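Local coordinates for protein neurotoxin (Clostridium botulinum, PDB 3N7L) that probably binds gangliosides on nerve-cell surfaces, serving as the receptor-binding domain of a botulinum neurotoxin of mosaic D/C type, at residues I75-R80 and R206-F211; F114-N119 and I175-T180; S122-N127 and K168-T173; L377-Y382 and T415-V420. All coordinates share one frame; numbering follows the deposited sequence.

Interaction 1 of 4, residues I75-R80 and R206-F211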
# COMPACT_ATOMS: atom_id res chain seq x y z
N ILE A 75 17.88 -1.23 9.74
CA ILE A 75 16.70 -0.53 10.22
C ILE A 75 15.52 -0.97 9.35
O ILE A 75 15.59 -0.89 8.12
CB ILE A 75 16.89 1.00 10.09
CG1 ILE A 75 18.10 1.45 10.92
CG2 ILE A 75 15.63 1.73 10.56
CD1 ILE A 75 18.48 2.91 10.74
N SER A 76 14.45 -1.44 9.97
CA SER A 76 13.29 -1.88 9.19
C SER A 76 12.01 -1.34 9.81
O SER A 76 11.92 -1.22 11.02
CB SER A 76 13.23 -3.41 9.14
OG SER A 76 12.89 -3.96 10.41
N PHE A 77 11.04 -1.02 8.97
CA PHE A 77 9.77 -0.51 9.47
C PHE A 77 8.74 -0.30 8.38
O PHE A 77 9.07 -0.17 7.20
CB PHE A 77 10.00 0.83 10.20
CG PHE A 77 10.59 1.91 9.33
CD1 PHE A 77 9.77 2.80 8.63
CD2 PHE A 77 11.98 2.05 9.21
CE1 PHE A 77 10.32 3.81 7.84
CE2 PHE A 77 12.53 3.06 8.42
CZ PHE A 77 11.70 3.94 7.73
N TRP A 78 7.47 -0.31 8.79
CA TRP A 78 6.37 -0.07 7.86
C TRP A 78 6.06 1.40 7.99
O TRP A 78 6.06 1.95 9.09
CB TRP A 78 5.13 -0.89 8.23
CG TRP A 78 5.18 -2.29 7.74
CD1 TRP A 78 5.63 -3.39 8.41
CD2 TRP A 78 4.79 -2.75 6.44
NE1 TRP A 78 5.54 -4.51 7.62
CE2 TRP A 78 5.03 -4.14 6.40
CE3 TRP A 78 4.26 -2.12 5.30
CZ2 TRP A 78 4.75 -4.92 5.27
CZ3 TRP A 78 3.98 -2.89 4.17
CH2 TRP A 78 4.23 -4.28 4.17
N ILE A 79 5.81 2.05 6.87
CA ILE A 79 5.50 3.47 6.90
C ILE A 79 4.49 3.83 5.83
O ILE A 79 4.41 3.18 4.78
CB ILE A 79 6.78 4.32 6.70
CG1 ILE A 79 6.41 5.81 6.64
CG2 ILE A 79 7.50 3.90 5.42
CD1 ILE A 79 7.61 6.74 6.67
N ARG A 80 3.72 4.87 6.12
CA ARG A 80 2.75 5.37 5.17
C ARG A 80 2.76 6.89 5.27
O ARG A 80 2.76 7.45 6.37
CB ARG A 80 1.35 4.86 5.48
CG ARG A 80 0.36 5.28 4.41
CD ARG A 80 -1.07 5.05 4.81
NE ARG A 80 -1.94 5.60 3.77
CZ ARG A 80 -3.22 5.87 3.92
NH1 ARG A 80 -3.92 6.36 2.91
NH2 ARG A 80 -3.81 5.65 5.09
N ARG A 206 4.79 1.72 11.82
CA ARG A 206 4.42 0.47 12.44
C ARG A 206 5.64 -0.46 12.52
O ARG A 206 6.40 -0.57 11.57
CB ARG A 206 3.30 -0.15 11.60
CG ARG A 206 3.01 -1.58 11.90
CD ARG A 206 2.60 -2.31 10.64
NE ARG A 206 3.06 -3.68 10.76
CZ ARG A 206 2.77 -4.67 9.93
NH1 ARG A 206 3.27 -5.86 10.18
NH2 ARG A 206 2.01 -4.47 8.86
N ASP A 207 5.83 -1.10 13.67
CA ASP A 207 6.93 -2.04 13.90
C ASP A 207 8.32 -1.55 13.46
O ASP A 207 8.90 -2.08 12.51
CB ASP A 207 6.62 -3.38 13.22
CG ASP A 207 5.46 -4.11 13.87
OD1 ASP A 207 5.53 -4.39 15.08
OD2 ASP A 207 4.46 -4.41 13.17
N PHE A 208 8.85 -0.56 14.16
CA PHE A 208 10.16 -0.02 13.85
C PHE A 208 11.21 -0.87 14.58
O PHE A 208 11.25 -0.89 15.81
CB PHE A 208 10.26 1.43 14.33
CG PHE A 208 11.55 2.11 13.95
CD1 PHE A 208 11.66 2.79 12.74
CD2 PHE A 208 12.65 2.06 14.80
CE1 PHE A 208 12.85 3.42 12.38
CE2 PHE A 208 13.85 2.69 14.45
CZ PHE A 208 13.95 3.36 13.24
N TYR A 209 12.04 -1.57 13.81
CA TYR A 209 13.07 -2.44 14.38
C TYR A 209 14.49 -2.03 13.99
O TYR A 209 14.70 -1.39 12.96
CB TYR A 209 12.88 -3.88 13.89
CG TYR A 209 11.55 -4.54 14.17
CD1 TYR A 209 11.24 -5.76 13.56
CD2 TYR A 209 10.62 -3.99 15.06
CE1 TYR A 209 10.04 -6.41 13.82
CE2 TYR A 209 9.41 -4.64 15.32
CZ TYR A 209 9.13 -5.85 14.70
OH TYR A 209 7.94 -6.51 14.93
N ILE A 210 15.45 -2.42 14.81
CA ILE A 210 16.86 -2.18 14.52
C ILE A 210 17.60 -3.47 14.89
O ILE A 210 17.42 -4.01 15.99
CB ILE A 210 17.45 -0.99 15.31
CG1 ILE A 210 16.83 0.32 14.82
CG2 ILE A 210 18.97 -0.93 15.09
CD1 ILE A 210 17.38 1.57 15.48
N PHE A 211 18.40 -3.97 13.96
CA PHE A 211 19.15 -5.20 14.15
C PHE A 211 20.66 -4.93 14.17
O PHE A 211 21.16 -4.11 13.40
CB PHE A 211 18.84 -6.19 13.02
CG PHE A 211 17.41 -6.62 12.96
CD1 PHE A 211 16.98 -7.73 13.68
CD2 PHE A 211 16.49 -5.92 12.19
CE1 PHE A 211 15.65 -8.14 13.63
CE2 PHE A 211 15.16 -6.32 12.13
CZ PHE A 211 14.73 -7.43 12.85
O HOH W 1 10.24 -4.14 10.84

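Interaction 2 of 4, residues F114-N119 and I175-T180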
# COMPACT_ATOMS: atom_id res chain seq x y z
N PHE A 114 18.06 8.08 3.25
CA PHE A 114 18.73 7.71 4.48
C PHE A 114 20.11 8.34 4.40
O PHE A 114 20.85 8.14 3.43
CB PHE A 114 18.85 6.18 4.60
CG PHE A 114 19.71 5.73 5.75
CD1 PHE A 114 21.05 5.42 5.55
CD2 PHE A 114 19.19 5.65 7.04
CE1 PHE A 114 21.87 5.04 6.61
CE2 PHE A 114 20.00 5.27 8.11
CZ PHE A 114 21.34 4.97 7.89
N THR A 115 20.45 9.10 5.44
CA THR A 115 21.73 9.80 5.49
C THR A 115 22.61 9.39 6.65
O THR A 115 22.16 9.28 7.79
CB THR A 115 21.50 11.33 5.59
OG1 THR A 115 20.71 11.76 4.48
CG2 THR A 115 22.83 12.07 5.59
N LEU A 116 23.88 9.16 6.35
CA LEU A 116 24.89 8.82 7.34
C LEU A 116 25.63 10.15 7.48
O LEU A 116 26.29 10.59 6.54
CB LEU A 116 25.81 7.73 6.77
CG LEU A 116 26.04 6.42 7.54
CD1 LEU A 116 24.78 6.00 8.29
CD2 LEU A 116 26.49 5.34 6.56
N LYS A 117 25.50 10.80 8.63
CA LYS A 117 26.14 12.10 8.82
C LYS A 117 27.36 12.06 9.74
O LYS A 117 27.23 11.93 10.96
CB LYS A 117 25.12 13.09 9.38
CG LYS A 117 25.59 14.54 9.43
CD LYS A 117 24.58 15.39 10.17
CE LYS A 117 24.92 16.87 10.06
NZ LYS A 117 24.80 17.33 8.66
N GLN A 118 28.55 12.16 9.17
CA GLN A 118 29.74 12.14 10.01
C GLN A 118 29.89 13.47 10.75
O GLN A 118 30.21 13.49 11.93
CB GLN A 118 30.99 11.82 9.19
CG GLN A 118 31.41 12.86 8.20
CD GLN A 118 32.76 12.54 7.60
OE1 GLN A 118 33.75 12.36 8.31
NE2 GLN A 118 32.81 12.46 6.27
N ASN A 119 29.67 14.58 10.04
CA ASN A 119 29.74 15.90 10.68
C ASN A 119 28.90 16.92 9.92
O ASN A 119 28.35 16.62 8.86
CB ASN A 119 31.19 16.40 10.81
CG ASN A 119 31.92 16.50 9.49
OD1 ASN A 119 31.43 17.10 8.53
ND2 ASN A 119 33.12 15.92 9.44
N ILE A 175 32.45 9.99 12.89
CA ILE A 175 31.00 9.84 12.99
C ILE A 175 30.68 9.28 14.37
O ILE A 175 31.27 8.30 14.82
CB ILE A 175 30.43 8.93 11.87
CG1 ILE A 175 28.90 8.97 11.89
CG2 ILE A 175 30.95 7.50 12.03
CD1 ILE A 175 28.26 8.43 10.63
N ASN A 176 29.75 9.94 15.05
CA ASN A 176 29.34 9.55 16.38
C ASN A 176 27.84 9.28 16.36
O ASN A 176 27.03 10.19 16.16
CB ASN A 176 29.67 10.68 17.36
CG ASN A 176 29.60 10.24 18.81
OD1 ASN A 176 28.59 9.71 19.26
ND2 ASN A 176 30.67 10.49 19.55
N PHE A 177 27.47 8.02 16.57
CA PHE A 177 26.07 7.65 16.56
C PHE A 177 25.36 8.00 17.86
O PHE A 177 25.88 7.79 18.95
CB PHE A 177 25.92 6.16 16.24
CG PHE A 177 26.23 5.83 14.81
CD1 PHE A 177 25.45 6.34 13.78
CD2 PHE A 177 27.33 5.03 14.49
CE1 PHE A 177 25.75 6.06 12.45
CE2 PHE A 177 27.64 4.75 13.16
CZ PHE A 177 26.85 5.27 12.14
N SER A 178 24.15 8.54 17.72
CA SER A 178 23.33 8.94 18.85
C SER A 178 22.48 7.79 19.37
O SER A 178 22.11 6.89 18.62
CB SER A 178 22.41 10.10 18.44
OG SER A 178 21.40 10.32 19.40
N LYS A 179 22.17 7.81 20.66
CA LYS A 179 21.34 6.76 21.23
C LYS A 179 19.89 7.21 21.29
O LYS A 179 19.04 6.53 21.87
CB LYS A 179 21.86 6.36 22.62
CG LYS A 179 22.21 7.52 23.53
CD LYS A 179 20.99 8.28 23.98
CE LYS A 179 21.33 9.16 25.15
NZ LYS A 179 21.86 8.35 26.28
N THR A 180 19.62 8.37 20.70
CA THR A 180 18.27 8.92 20.67
C THR A 180 17.71 8.97 19.25
O THR A 180 18.39 9.39 18.33
CB THR A 180 18.23 10.35 21.26
OG1 THR A 180 18.54 10.30 22.66
CG2 THR A 180 16.85 10.98 21.08

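Interaction 3 of 4, residues S122-N127 and K168-T173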
# COMPACT_ATOMS: atom_id res chain seq x y z
N SER A 122 30.03 16.94 6.27
CA SER A 122 29.98 15.80 5.37
C SER A 122 29.02 14.69 5.75
O SER A 122 28.71 14.47 6.92
CB SER A 122 31.39 15.22 5.21
OG SER A 122 32.02 15.08 6.46
N GLU A 123 28.55 13.99 4.73
CA GLU A 123 27.60 12.91 4.93
C GLU A 123 27.54 12.06 3.68
O GLU A 123 28.12 12.40 2.64
CB GLU A 123 26.22 13.50 5.22
CG GLU A 123 25.68 14.34 4.08
CD GLU A 123 24.49 15.18 4.48
OE1 GLU A 123 23.82 15.73 3.58
OE2 GLU A 123 24.22 15.29 5.69
N GLN A 124 26.85 10.94 3.78
CA GLN A 124 26.70 10.05 2.64
C GLN A 124 25.27 9.55 2.72
O GLN A 124 24.77 9.21 3.79
CB GLN A 124 27.69 8.89 2.73
CG GLN A 124 27.61 7.90 1.57
CD GLN A 124 28.75 6.90 1.57
OE1 GLN A 124 29.22 6.48 2.64
NE2 GLN A 124 29.21 6.51 0.39
N ASP A 125 24.58 9.52 1.58
CA ASP A 125 23.21 9.09 1.61
C ASP A 125 22.84 8.18 0.46
O ASP A 125 23.50 8.13 -0.57
CB ASP A 125 22.28 10.31 1.63
CG ASP A 125 22.50 11.22 0.45
OD1 ASP A 125 22.38 12.45 0.61
OD2 ASP A 125 22.78 10.70 -0.66
N ILE A 126 21.76 7.44 0.67
CA ILE A 126 21.24 6.52 -0.31
C ILE A 126 19.74 6.83 -0.37
O ILE A 126 19.19 7.37 0.60
CB ILE A 126 21.52 5.07 0.15
CG1 ILE A 126 21.13 4.08 -0.94
CG2 ILE A 126 20.78 4.78 1.45
CD1 ILE A 126 21.55 2.65 -0.63
N ASN A 127 19.08 6.52 -1.47
CA ASN A 127 17.66 6.84 -1.54
C ASN A 127 16.80 5.94 -2.41
O ASN A 127 17.28 5.13 -3.20
CB ASN A 127 17.46 8.28 -2.03
CG ASN A 127 17.77 8.45 -3.51
OD1 ASN A 127 18.83 8.94 -3.89
ND2 ASN A 127 16.83 8.02 -4.36
N LYS A 168 28.97 1.82 -1.64
CA LYS A 168 30.09 1.54 -0.75
C LYS A 168 30.20 2.68 0.27
O LYS A 168 30.22 3.86 -0.10
CB LYS A 168 31.37 1.42 -1.59
CG LYS A 168 32.68 1.38 -0.82
CD LYS A 168 32.89 0.10 -0.03
CE LYS A 168 34.31 0.05 0.54
NZ LYS A 168 34.59 -1.16 1.39
N VAL A 169 30.24 2.34 1.55
CA VAL A 169 30.36 3.34 2.60
C VAL A 169 31.76 3.96 2.53
O VAL A 169 32.76 3.24 2.48
CB VAL A 169 30.14 2.72 4.00
CG1 VAL A 169 30.36 3.77 5.08
CG2 VAL A 169 28.73 2.16 4.09
N LYS A 170 31.82 5.29 2.51
CA LYS A 170 33.11 5.97 2.43
C LYS A 170 33.70 6.15 3.83
O LYS A 170 33.06 5.82 4.83
CB LYS A 170 32.96 7.34 1.75
CG LYS A 170 32.19 8.38 2.56
CD LYS A 170 32.20 9.75 1.88
CE LYS A 170 31.60 10.84 2.78
NZ LYS A 170 31.64 12.20 2.17
N GLU A 171 34.92 6.66 3.90
CA GLU A 171 35.57 6.88 5.19
C GLU A 171 34.82 8.01 5.90
O GLU A 171 34.76 9.13 5.41
CB GLU A 171 37.03 7.26 4.98
CG GLU A 171 37.79 7.51 6.27
CD GLU A 171 38.03 6.24 7.07
OE1 GLU A 171 38.33 6.35 8.28
OE2 GLU A 171 37.94 5.14 6.49
N LEU A 172 34.24 7.69 7.06
CA LEU A 172 33.49 8.67 7.83
C LEU A 172 34.04 8.80 9.25
O LEU A 172 33.29 9.00 10.19
CB LEU A 172 32.01 8.25 7.91
CG LEU A 172 31.24 8.09 6.59
CD1 LEU A 172 29.88 7.48 6.87
CD2 LEU A 172 31.10 9.44 5.90
N THR A 173 35.36 8.68 9.40
CA THR A 173 35.97 8.77 10.73
C THR A 173 35.48 9.99 11.49
O THR A 173 35.46 11.10 10.96
CB THR A 173 37.51 8.82 10.66
OG1 THR A 173 37.92 9.45 9.44
CG2 THR A 173 38.08 7.42 10.77

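Interaction 4 of 4, residues L377-Y382 and T415-V420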
# COMPACT_ATOMS: atom_id res chain seq x y z
N LEU A 377 -11.99 -12.47 -14.11
CA LEU A 377 -12.44 -11.13 -14.50
C LEU A 377 -11.30 -10.32 -15.10
O LEU A 377 -10.26 -10.15 -14.47
CB LEU A 377 -13.01 -10.37 -13.29
CG LEU A 377 -13.54 -8.96 -13.59
CD1 LEU A 377 -14.72 -9.04 -14.55
CD2 LEU A 377 -13.97 -8.27 -12.31
N SER A 378 -11.51 -9.82 -16.31
CA SER A 378 -10.51 -9.01 -16.96
C SER A 378 -11.17 -7.73 -17.49
O SER A 378 -12.26 -7.36 -17.04
CB SER A 378 -9.86 -9.79 -18.11
OG SER A 378 -8.71 -9.11 -18.59
N ILE A 379 -10.53 -7.08 -18.44
CA ILE A 379 -11.05 -5.84 -19.00
C ILE A 379 -10.62 -5.75 -20.46
O ILE A 379 -9.62 -6.34 -20.85
CB ILE A 379 -10.47 -4.64 -18.20
CG1 ILE A 379 -11.14 -3.33 -18.60
CG2 ILE A 379 -8.96 -4.54 -18.43
CD1 ILE A 379 -10.77 -2.17 -17.67
N GLY A 380 -11.39 -5.03 -21.27
CA GLY A 380 -11.03 -4.91 -22.67
C GLY A 380 -12.01 -4.05 -23.43
O GLY A 380 -13.12 -3.77 -22.95
N SER A 381 -11.62 -3.63 -24.63
CA SER A 381 -12.50 -2.81 -25.43
C SER A 381 -13.18 -3.66 -26.50
O SER A 381 -12.52 -4.40 -27.23
CB SER A 381 -11.70 -1.68 -26.08
OG SER A 381 -12.56 -0.81 -26.80
N TYR A 382 -14.50 -3.57 -26.56
CA TYR A 382 -15.27 -4.32 -27.54
C TYR A 382 -16.29 -3.42 -28.22
O TYR A 382 -16.82 -2.48 -27.62
CB TYR A 382 -15.96 -5.50 -26.87
CG TYR A 382 -14.97 -6.43 -26.21
CD1 TYR A 382 -14.58 -6.23 -24.89
CD2 TYR A 382 -14.37 -7.46 -26.94
CE1 TYR A 382 -13.62 -7.04 -24.29
CE2 TYR A 382 -13.40 -8.28 -26.35
CZ TYR A 382 -13.03 -8.06 -25.03
OH TYR A 382 -12.06 -8.85 -24.46
N THR A 415 -5.88 -8.57 -15.08
CA THR A 415 -6.79 -9.28 -14.18
C THR A 415 -6.56 -8.81 -12.74
O THR A 415 -7.14 -9.36 -11.80
CB THR A 415 -6.58 -10.82 -14.23
OG1 THR A 415 -5.24 -11.14 -13.82
CG2 THR A 415 -6.79 -11.33 -15.64
N HIS A 416 -5.70 -7.80 -12.56
CA HIS A 416 -5.42 -7.27 -11.23
C HIS A 416 -6.33 -6.08 -10.93
O HIS A 416 -6.25 -5.05 -11.60
CB HIS A 416 -3.96 -6.82 -11.10
CG HIS A 416 -2.96 -7.93 -11.27
ND1 HIS A 416 -3.33 -9.25 -11.46
CD2 HIS A 416 -1.61 -7.92 -11.30
CE1 HIS A 416 -2.25 -9.99 -11.60
NE2 HIS A 416 -1.19 -9.21 -11.51
N TRP A 417 -7.18 -6.23 -9.93
CA TRP A 417 -8.11 -5.18 -9.56
C TRP A 417 -7.77 -4.54 -8.22
O TRP A 417 -7.40 -5.22 -7.26
CB TRP A 417 -9.54 -5.72 -9.52
CG TRP A 417 -10.01 -6.20 -10.85
CD1 TRP A 417 -9.88 -7.46 -11.36
CD2 TRP A 417 -10.65 -5.42 -11.87
NE1 TRP A 417 -10.39 -7.52 -12.64
CE2 TRP A 417 -10.87 -6.28 -12.98
CE3 TRP A 417 -11.05 -4.08 -11.96
CZ2 TRP A 417 -11.48 -5.83 -14.16
CZ3 TRP A 417 -11.66 -3.64 -13.13
CH2 TRP A 417 -11.87 -4.51 -14.21
N VAL A 418 -7.90 -3.22 -8.18
CA VAL A 418 -7.59 -2.46 -6.99
C VAL A 418 -8.83 -1.75 -6.45
O VAL A 418 -9.77 -1.49 -7.20
CB VAL A 418 -6.51 -1.42 -7.29
CG1 VAL A 418 -6.44 -0.43 -6.18
CG2 VAL A 418 -5.17 -2.10 -7.49
N PHE A 419 -8.82 -1.45 -5.15
CA PHE A 419 -9.93 -0.76 -4.50
C PHE A 419 -9.45 0.46 -3.70
O PHE A 419 -8.73 0.32 -2.71
CB PHE A 419 -10.69 -1.71 -3.58
CG PHE A 419 -11.25 -2.91 -4.29
CD1 PHE A 419 -10.52 -4.09 -4.37
CD2 PHE A 419 -12.49 -2.84 -4.93
CE1 PHE A 419 -11.01 -5.19 -5.08
CE2 PHE A 419 -12.99 -3.93 -5.64
CZ PHE A 419 -12.25 -5.11 -5.71
N VAL A 420 -9.86 1.64 -4.14
CA VAL A 420 -9.49 2.87 -3.46
C VAL A 420 -10.66 3.31 -2.60
O VAL A 420 -11.75 3.59 -3.10
CB VAL A 420 -9.17 3.99 -4.47
CG1 VAL A 420 -8.72 5.25 -3.73
CG2 VAL A 420 -8.09 3.51 -5.43
O HOH W 2 -9.51 -10.79 -11.89

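Interaction 1 of 4, residues I75-R80 and R206-F211
Arg206 lays its guanidinium flat on the indole of Trp78, the planes only 14° apart and CZ 3.8 Å from the centroid of the five-membered ring, a cation-pi stack. A bend at chi2 and chi3 brings the group back over the ring. Its NE donates to Asp207 OD2 (2.9 Å), in the guanidinium plane, so this salt bridge helps hold the group flat. The backbones of Arg206 and Trp78 form an antiparallel hydrogen-bonded pair, Trp78 N reaching Arg206 O at 3.0 Å. At Asp207 the register slips by one residue, a beta bulge, and Asp207 takes a left-handed backbone conformation (phi 47°). A water joins the Asp207 carbonyl O to Ser76 OG. Phe208 then runs alongside Phe77: the rings are near parallel but slid apart, CE1 lying 3.6 Å from Phe77 CD2. Its tip, CZ, meets Ile75 CG2 at 3.6 Å. Tyr209 restores regular pairing with Ser76, donating from N to Ser76 O at 2.8 Å, while its hydroxyl bonds Gln12. Ile210 pairs with Ile75, and Phe211 turns its ring edge to Ser76 OG. In the lectin-like beta sandwich of the N-terminal half, strand 202-211 is flanked here by strands 72-82 and 7-14, and strand 143-150 continues the sheet beyond 72-82.

Interaction 2 of 4, residues F114-N119 and I175-T180
Gln118 and Ile175 bring the two backbones together, their CA atoms only 4.0 Å apart, yet no hydrogen bond passes between the segments and the contact is mostly apolar. Residues 114-117 are strand; the chain turns a corner at Gln118, and Gln118 and Asn119 both face Ser122 in a classic beta bulge. Residues 175-179 are irregular and lead into strand 180-187. At its start, Thr180 N donates to Ser178 OG at 2.9 Å, an ST turn. Ile175 holds CG1 anti to its backbone N (chi1 -172°), which sends that branch along the strand's end: CG1 sits 3.5 Å from Lys117 O, and CD1 goes on to meet Leu116 CG at 4.3 Å. The branch point itself, Ile175 CB, lies 3.8 Å from Gln118 CA. Leu116 has a first torsion away from the staggered positions (chi1 -126°) and puts CD1 at the edge of the Phe177 ring, 4.3 Å from CE1. Ile175 CG1 lies off to the rim over one face of that same ring, so Leu116, Ile175 and Phe177 form a continuous buried patch. Polar ties come from outside: Ser101 OG accepts from Asn176 N and has Lys117 O and Gln118 O as alternative acceptors for its one proton, while Tyr70 takes Phe177 N on its hydroxyl and meets the ring edge-to-face. Strand 111-117 runs between strands 102-108 and 122-129 of one sheet of the beta sandwich, and Trp103 of strand 102-108 packs against both Leu116 and Phe177.

Interaction 3 of 4, residues S122-N127 and K168-T173
Gln124 OE1 accepts from Lys170 N at 2.9 Å in a nearly straight bond (168°). NE2 of the same amide donates to Lys168 O, also at 2.9 Å but more bent (139°). One side-chain amide thus pairs with the carbonyl and the N-H on either side of Val169, much as the backbone of a neighbouring strand would. The contact spans the lectin-like beta sandwich: Gln124 belongs to strand 122-129 of one sheet, whereas residues 168-173 leave strand 162-168 of the other. Gln124 keeps CG anti to its backbone N (chi1 -179°) and its chain extended, which carries the amide across the gap. Both bonds fix the rotation of that amide and hold its oxygen and nitrogen the right way round. Around it, Met155 and Ile167 of the facing sheet touch Gln124, and Leu172 CD1 comes to 4.4 Å from OE1. Lys170 stretches its extended chain past the amide, CG lying 3.5 Å from Gln124 OE1, and runs toward the start of strand 122-129. Its terminal NZ stops 3.6 Å from Glu123 O and 4.3 Å from Ser122 CB.

Interaction 4 of 4, residues L377-Y382 and T415-V420
Trp417 and Leu377 meet in the beta-trefoil, the C-terminal half of the binding domain, where segments 377-382 and 417-420 run at about a right angle and the indole reaches from one to the other. At CB, Trp417 sets CG anti to its carbonyl carbon (chi1 -63°), aiming the ring at strand 373-384. On the pyrrole side, NE1 donates to Leu377 O at 3.2 Å, a bond straight at hydrogen (174°) and in the plane of the ring. From the carbonyl's side it is less regular, for NE1 sits well above the carbonyl plane (68° out of it) and uses no lone pair direction. Next comes CE2, which has Leu377 CD2 3.7 Å away; that methyl lies over one face, 4.0 Å from the centroid of the five-membered ring, a CH-pi contact. The two side chains cross at about a right angle. Farther out, the ring edge at CZ2 faces Ser378 O, 3.4 Å away and near the ring plane, and CH2 at the tip reaches Ile379 CB at 4.2 Å. Leu377 O is a shared acceptor: a water lies 2.8 Å from it and 2.8 Å from Thr415 O and can donate to either, though it has more acceptors in reach than protons. Ser378 OG bonds Ser414 OG, while Thr415 OG1 has Ser412 O and, on strand 359-366, Gln362 OE1 as acceptors that must share its single proton. Thr415 CA also directs its hydrogen at Leu377 O, 3.6 Å away.

In the fold
From the N terminus, strand 72-82 opens interaction 1, which closes only at strand 202-211 and so encloses interactions 2 and 3. Interaction 2 opens on strand 111-117 and closes in the loop before strand 180-187; interaction 3, from the next strand to residues 168-173, nests inside it. Those two share neighbouring strands, with a probable hydrogen bond between Leu116 N and Gln124 O, and both tie one sheet to the link between the sandwich's two sheets. Interaction 1 lies in the other sheet and touches interaction 2 where Ile75 packs on Phe114. Interaction 4 follows in series, wholly inside the trefoil, its centre about 33 Å from that of interaction 1.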